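Local coordinates for protein TarM (Staphylococcus aureus subsp. aureus 21178, PDB 4X7R) that belongs to the GT-B glycosyltransferases, with two parallel-sheet domains and a large antiparallel sheet, and is modelled with UDP bound, at residues Ile141-Phe146 and Met153-Asn158; Phe422-Gly427 and Ile441-Ile446. The protein carries 1 engineered substitution. All coordinates share one frame; numbering follows the deposited sequence.

Contact 1. Residues Ile141-Phe146 and Met153-Asn158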
loop_
_atom_site.group_PDB
_atom_site.type_symbol
_atom_site.label_atom_id
_atom_site.label_comp_id
_atom_site.label_asym_id
_atom_site.label_seq_id
_atom_site.Cartn_x
_atom_site.Cartn_y
_atom_site.Cartn_z
ATOM N N ILE A 141 33.110 -4.835 -1.239
ATOM C CA ILE A 141 32.791 -6.245 -1.483
ATOM C C ILE A 141 31.464 -6.654 -0.813
ATOM O O ILE A 141 30.637 -7.353 -1.420
ATOM C CB ILE A 141 33.991 -7.181 -1.165
ATOM C CG1 ILE A 141 34.500 -7.009 0.286
ATOM C CG2 ILE A 141 35.130 -6.941 -2.185
ATOM C CD1 ILE A 141 35.402 -8.109 0.809
ATOM N N GLU A 142 31.236 -6.178 0.427
ATOM C CA GLU A 142 30.032 -6.529 1.166
ATOM C C GLU A 142 29.483 -5.489 2.119
ATOM O O GLU A 142 30.192 -4.577 2.539
ATOM C CB GLU A 142 30.211 -7.872 1.885
ATOM C CG GLU A 142 31.441 -7.932 2.747
ATOM C CD GLU A 142 31.940 -9.334 3.002
ATOM O OE1 GLU A 142 31.641 -10.248 2.199
ATOM O OE2 GLU A 142 32.651 -9.514 4.012
ATOM N N ARG A 143 28.208 -5.666 2.486
ATOM C CA ARG A 143 27.512 -4.844 3.455
ATOM C C ARG A 143 26.739 -5.720 4.433
ATOM O O ARG A 143 25.866 -6.483 4.005
ATOM C CB ARG A 143 26.560 -3.839 2.772
ATOM C CG ARG A 143 25.541 -3.205 3.734
ATOM C CD ARG A 143 24.689 -2.133 3.094
ATOM N NE ARG A 143 25.464 -0.896 2.991
ATOM C CZ ARG A 143 24.947 0.310 2.794
ATOM N NH1 ARG A 143 23.636 0.467 2.686
ATOM N NH2 ARG A 143 25.738 1.374 2.738
ATOM N N PHE A 144 27.008 -5.550 5.734
ATOM C CA PHE A 144 26.240 -6.162 6.810
ATOM C C PHE A 144 25.289 -5.071 7.364
ATOM O O PHE A 144 25.741 -3.975 7.740
ATOM C CB PHE A 144 27.157 -6.686 7.933
ATOM C CG PHE A 144 27.976 -7.892 7.554
ATOM C CD1 PHE A 144 29.231 -7.745 6.969
ATOM C CD2 PHE A 144 27.488 -9.179 7.768
ATOM C CE1 PHE A 144 29.980 -8.863 6.597
ATOM C CE2 PHE A 144 28.255 -10.299 7.423
ATOM C CZ PHE A 144 29.496 -10.136 6.839
ATOM N N SER A 145 23.986 -5.388 7.404
ATOM C CA SER A 145 22.923 -4.523 7.912
ATOM C C SER A 145 22.438 -5.039 9.259
ATOM O O SER A 145 22.168 -6.238 9.413
ATOM C CB SER A 145 21.772 -4.434 6.914
ATOM O OG SER A 145 22.281 -3.957 5.679
ATOM N N PHE A 146 22.370 -4.124 10.238
ATOM C CA PHE A 146 21.982 -4.382 11.627
ATOM C C PHE A 146 20.810 -3.517 12.072
ATOM O O PHE A 146 20.680 -2.376 11.635
ATOM C CB PHE A 146 23.165 -4.086 12.574
ATOM C CG PHE A 146 24.474 -4.795 12.308
ATOM C CD1 PHE A 146 25.331 -4.354 11.303
ATOM C CD2 PHE A 146 24.896 -5.838 13.123
ATOM C CE1 PHE A 146 26.542 -5.001 11.061
ATOM C CE2 PHE A 146 26.112 -6.484 12.887
ATOM C CZ PHE A 146 26.932 -6.058 11.860
ATOM N N MET A 153 20.930 -8.975 7.614
ATOM C CA MET A 153 21.212 -9.160 6.201
ATOM C C MET A 153 22.662 -8.897 5.840
ATOM O O MET A 153 23.304 -8.038 6.423
ATOM C CB MET A 153 20.282 -8.219 5.379
ATOM C CG MET A 153 20.419 -8.326 3.855
ATOM S SD MET A 153 19.236 -7.282 2.917
ATOM C CE MET A 153 19.628 -5.654 3.524
ATOM N N LYS A 154 23.157 -9.629 4.846
ATOM C CA LYS A 154 24.475 -9.443 4.229
ATOM C C LYS A 154 24.230 -9.322 2.720
ATOM O O LYS A 154 23.521 -10.146 2.145
ATOM C CB LYS A 154 25.431 -10.604 4.548
ATOM C CG LYS A 154 26.833 -10.510 3.893
ATOM C CD LYS A 154 27.592 -11.807 4.112
ATOM C CE LYS A 154 28.391 -12.271 2.919
ATOM N NZ LYS A 154 27.689 -13.356 2.175
ATOM N N GLU A 155 24.783 -8.289 2.095
ATOM C CA GLU A 155 24.694 -8.114 0.636
ATOM C C GLU A 155 26.077 -8.168 0.065
ATOM O O GLU A 155 27.016 -7.680 0.694
ATOM C CB GLU A 155 24.015 -6.800 0.237
ATOM C CG GLU A 155 22.523 -6.780 0.523
ATOM C CD GLU A 155 21.942 -5.384 0.465
ATOM O OE1 GLU A 155 22.487 -4.487 1.147
ATOM O OE2 GLU A 155 20.949 -5.184 -0.270
ATOM N N THR A 156 26.234 -8.828 -1.081
ATOM C CA THR A 156 27.532 -8.892 -1.792
ATOM C C THR A 156 27.469 -8.003 -3.036
ATOM O O THR A 156 26.460 -8.007 -3.744
ATOM C CB THR A 156 27.933 -10.335 -2.103
ATOM O OG1 THR A 156 27.950 -11.064 -0.881
ATOM C CG2 THR A 156 29.298 -10.437 -2.755
ATOM N N PHE A 157 28.567 -7.297 -3.332
ATOM C CA PHE A 157 28.634 -6.380 -4.493
ATOM C C PHE A 157 29.555 -6.845 -5.587
ATOM O O PHE A 157 30.596 -7.410 -5.297
ATOM C CB PHE A 157 29.006 -4.947 -4.065
ATOM C CG PHE A 157 28.016 -4.359 -3.093
ATOM C CD1 PHE A 157 28.148 -4.574 -1.718
ATOM C CD2 PHE A 157 26.919 -3.641 -3.547
ATOM C CE1 PHE A 157 27.222 -4.052 -0.824
ATOM C CE2 PHE A 157 25.987 -3.122 -2.648
ATOM C CZ PHE A 157 26.135 -3.346 -1.294
ATOM N N ASN A 158 29.177 -6.565 -6.846
ATOM C CA ASN A 158 29.987 -6.855 -8.039
ATOM C C ASN A 158 30.947 -5.672 -8.339
ATOM O O ASN A 158 31.007 -4.711 -7.558
ATOM C CB ASN A 158 29.072 -7.159 -9.253
ATOM C CG ASN A 158 28.256 -5.999 -9.771
ATOM O OD1 ASN A 158 28.441 -4.837 -9.406
ATOM N ND2 ASN A 158 27.313 -6.296 -10.639
HETATM O O HOH W 1 23.251 -5.562 3.930
#
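A beta hairpin in a ten-stranded antiparallel sheet brings E142, R143, F144 and S145 of strand 139-147 against T156, E155, K154 and M153 of strand 150-157. R143 and E155 form a hydrogen-bonded pair, R143 N to E155 O at 2.9 Å and E155 N to R143 O at 2.8 Å; F157 N to I141 O and S145 N to M153 O extend the series. K154 CG, anti to the backbone N (chi1 178°), sits over one face of F144, 4.1 Å from the ring centroid in a CH-pi contact, and CD follows to F144 CE2 and CZ; lysine suits the place because its methylenes cover the ring. E142 OE1 approaches only K154 CE (3.9 Å), not the charged NZ, and E142 OE2 forms a salt bridge with R95. On the face of R143, S145, M153 and E155, a water accepts from S145 OG at 2.6 Å and donates to the backbone R143 O and to E155 OE1. R143 CB meets the F157 ring edge, 3.7 Å from F157 CE1, while R143 NE forms a salt bridge with D133 of strand 129-136. Against that strand, I141 and E142 both face F134, a classic beta bulge; the hairpin is one step of an antiparallel meander.

Contact 2. Residues Phe422-Gly427 and Ile441-Ile446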
loop_
_atom_site.group_PDB
_atom_site.type_symbol
_atom_site.label_atom_id
_atom_site.label_comp_id
_atom_site.label_asym_id
_atom_site.label_seq_id
_atom_site.Cartn_x
_atom_site.Cartn_y
_atom_site.Cartn_z
ATOM N N PHE A 422 -14.556 15.137 -10.088
ATOM C CA PHE A 422 -14.606 14.983 -11.534
ATOM C C PHE A 422 -15.339 13.659 -11.811
ATOM O O PHE A 422 -15.043 12.663 -11.141
ATOM C CB PHE A 422 -13.192 14.978 -12.156
ATOM C CG PHE A 422 -12.498 16.321 -12.272
ATOM C CD1 PHE A 422 -13.225 17.484 -12.503
ATOM C CD2 PHE A 422 -11.113 16.416 -12.197
ATOM C CE1 PHE A 422 -12.580 18.724 -12.639
ATOM C CE2 PHE A 422 -10.467 17.656 -12.333
ATOM C CZ PHE A 422 -11.205 18.801 -12.560
ATOM N N ASP A 423 -16.344 13.667 -12.720
ATOM C CA ASP A 423 -17.109 12.471 -13.086
ATOM C C ASP A 423 -16.207 11.579 -13.956
ATOM O O ASP A 423 -16.127 11.774 -15.169
ATOM C CB ASP A 423 -18.426 12.837 -13.830
ATOM C CG ASP A 423 -19.403 11.665 -13.952
ATOM O OD1 ASP A 423 -18.988 10.506 -13.704
ATOM O OD2 ASP A 423 -20.574 11.900 -14.298
ATOM N N ILE A 424 -15.494 10.634 -13.322
ATOM C CA ILE A 424 -14.520 9.754 -13.985
ATOM C C ILE A 424 -14.836 8.253 -13.727
ATOM O O ILE A 424 -15.593 7.919 -12.815
ATOM C CB ILE A 424 -13.057 10.137 -13.521
ATOM C CG1 ILE A 424 -12.866 10.082 -11.978
ATOM C CG2 ILE A 424 -12.623 11.508 -14.043
ATOM C CD1 ILE A 424 -12.487 8.791 -11.397
ATOM N N LYS A 425 -14.205 7.361 -14.493
ATOM C CA LYS A 425 -14.317 5.915 -14.305
ATOM C C LYS A 425 -13.208 5.504 -13.293
ATOM O O LYS A 425 -12.035 5.767 -13.533
ATOM C CB LYS A 425 -14.142 5.163 -15.646
ATOM C CG LYS A 425 -15.384 5.207 -16.575
ATOM C CD LYS A 425 -15.155 4.301 -17.814
ATOM C CE LYS A 425 -16.349 4.177 -18.742
ATOM N NZ LYS A 425 -17.474 3.374 -18.200
ATOM N N TYR A 426 -13.547 4.840 -12.172
ATOM C CA TYR A 426 -14.877 4.419 -11.740
ATOM C C TYR A 426 -15.121 4.851 -10.318
ATOM O O TYR A 426 -14.171 4.968 -9.538
ATOM C CB TYR A 426 -14.933 2.889 -11.772
ATOM C CG TYR A 426 -14.704 2.315 -13.145
ATOM C CD1 TYR A 426 -15.732 2.281 -14.087
ATOM C CD2 TYR A 426 -13.454 1.819 -13.516
ATOM C CE1 TYR A 426 -15.520 1.773 -15.362
ATOM C CE2 TYR A 426 -13.233 1.295 -14.793
ATOM C CZ TYR A 426 -14.271 1.284 -15.715
ATOM O OH TYR A 426 -14.089 0.766 -16.973
ATOM N N GLY A 427 -16.391 5.022 -9.971
ATOM C CA GLY A 427 -16.768 5.311 -8.602
ATOM C C GLY A 427 -17.663 6.499 -8.359
ATOM O O GLY A 427 -18.771 6.294 -7.861
ATOM N N ILE A 441 -18.598 16.871 -11.464
ATOM C CA ILE A 441 -18.057 17.860 -12.403
ATOM C C ILE A 441 -17.529 17.179 -13.660
ATOM O O ILE A 441 -16.860 16.149 -13.571
ATOM C CB ILE A 441 -16.963 18.726 -11.696
ATOM C CG1 ILE A 441 -17.471 19.389 -10.390
ATOM C CG2 ILE A 441 -16.270 19.731 -12.636
ATOM C CD1 ILE A 441 -18.767 20.213 -10.475
ATOM N N GLU A 442 -17.815 17.769 -14.825
ATOM C CA GLU A 442 -17.314 17.302 -16.110
ATOM C C GLU A 442 -15.789 17.284 -16.003
ATOM O O GLU A 442 -15.204 18.271 -15.549
ATOM C CB GLU A 442 -17.784 18.244 -17.228
ATOM C CG GLU A 442 -17.613 17.678 -18.625
ATOM C CD GLU A 442 -17.713 18.690 -19.751
ATOM O OE1 GLU A 442 -17.982 19.883 -19.476
ATOM O OE2 GLU A 442 -17.509 18.283 -20.917
ATOM N N ASN A 443 -15.164 16.116 -16.279
ATOM C CA ASN A 443 -13.718 15.896 -16.174
ATOM C C ASN A 443 -12.900 16.981 -16.880
ATOM O O ASN A 443 -13.196 17.323 -18.030
ATOM C CB ASN A 443 -13.333 14.502 -16.678
ATOM C CG ASN A 443 -11.894 14.148 -16.401
ATOM O OD1 ASN A 443 -11.309 14.581 -15.421
ATOM N ND2 ASN A 443 -11.287 13.356 -17.259
ATOM N N HIS A 444 -11.887 17.527 -16.158
ATOM C CA HIS A 444 -10.964 18.612 -16.545
ATOM C C HIS A 444 -11.538 20.018 -16.354
ATOM O O HIS A 444 -10.762 20.973 -16.306
ATOM C CB HIS A 444 -10.387 18.444 -17.966
ATOM C CG HIS A 444 -9.456 17.283 -18.110
ATOM N ND1 HIS A 444 -9.869 16.087 -18.690
ATOM C CD2 HIS A 444 -8.162 17.161 -17.725
ATOM C CE1 HIS A 444 -8.815 15.284 -18.646
ATOM N NE2 HIS A 444 -7.763 15.883 -18.072
ATOM N N ASN A 445 -12.880 20.156 -16.264
ATOM C CA ASN A 445 -13.553 21.454 -16.113
ATOM C C ASN A 445 -13.257 22.107 -14.745
ATOM O O ASN A 445 -14.091 22.068 -13.837
ATOM C CB ASN A 445 -15.065 21.327 -16.384
ATOM C CG ASN A 445 -15.750 22.622 -16.740
ATOM O OD1 ASN A 445 -15.282 23.719 -16.414
ATOM N ND2 ASN A 445 -16.917 22.518 -17.370
ATOM N N ILE A 446 -12.060 22.713 -14.621
ATOM C CA ILE A 446 -11.580 23.386 -13.407
ATOM C C ILE A 446 -12.419 24.607 -12.997
ATOM O O ILE A 446 -12.545 24.871 -11.804
ATOM C CB ILE A 446 -10.043 23.651 -13.418
ATOM C CG1 ILE A 446 -9.616 24.649 -14.532
ATOM C CG2 ILE A 446 -9.266 22.325 -13.503
ATOM C CD1 ILE A 446 -8.224 25.291 -14.350
#
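Van der Waals contacts of the F422 ring come first, where F422 leaves its strand and lies against the turn that follows I441. With CG anti to the carbonyl carbon (chi1 -76°), the ring has the backbone of that turn over one face, H444 N sitting 3.7 Å above its plane and over its centre. In-plane at its edge stand I441 CG2, an apolar contact 3.8 Å from F422 CD1, and the polar N445 O; the apolar I446 CG2 approaches F422 CZ at 4.1 Å. A flat, broad side chain suits this place because it can meet a peptide with its face and methyl groups with its rim. The N443 side chain crosses F422 at about a right angle, amide and ring planes 65° apart, with N443 OD1 near F422 CD2. I424 CG2 lies 3.6 Å from N443 CG.

Polar contacts are fewer. D423 N donates to I441 O at 2.7 Å, with an N-H...O angle of 167°. N443 ND2 bonds to Q401, while N445 N closes the type II turn on E442 O and N445 OD1 caps D448 N at the start of helix 446-457. The D423 bond thus continues the strand pairing begun by I441 with A421, while the F422 ring carries most of the side-chain contact with the turn.

In the fold
Contact 1 and contact 2 lie on opposite sides of the chain's centre, their own centres 49 Å apart and their nearest atoms about 37 Å apart, so neither touches the other. Contact 1 belongs to the antiparallel sheet, contact 2 to the edge of the six-stranded parallel sheet in the glycosyl transferases group 1 region. The I424 side chain of contact 2 is about 8 Å from the bound (2S)-2,3-dihydroxypropyl 2-acetamido-2-deoxy-alpha-D-glucopyranoside and about 10 Å from UDP, so it touches neither. In contact 1, the M153 side chain is about 12 Å from 2-deoxy-3,6-di-O-sulfo-2-(sulfoamino)-alpha-D-glucopyranose and that of E155 about 13 Å from 2-O-sulfo-alpha-L-idopyranuronic acid, again too far for contact.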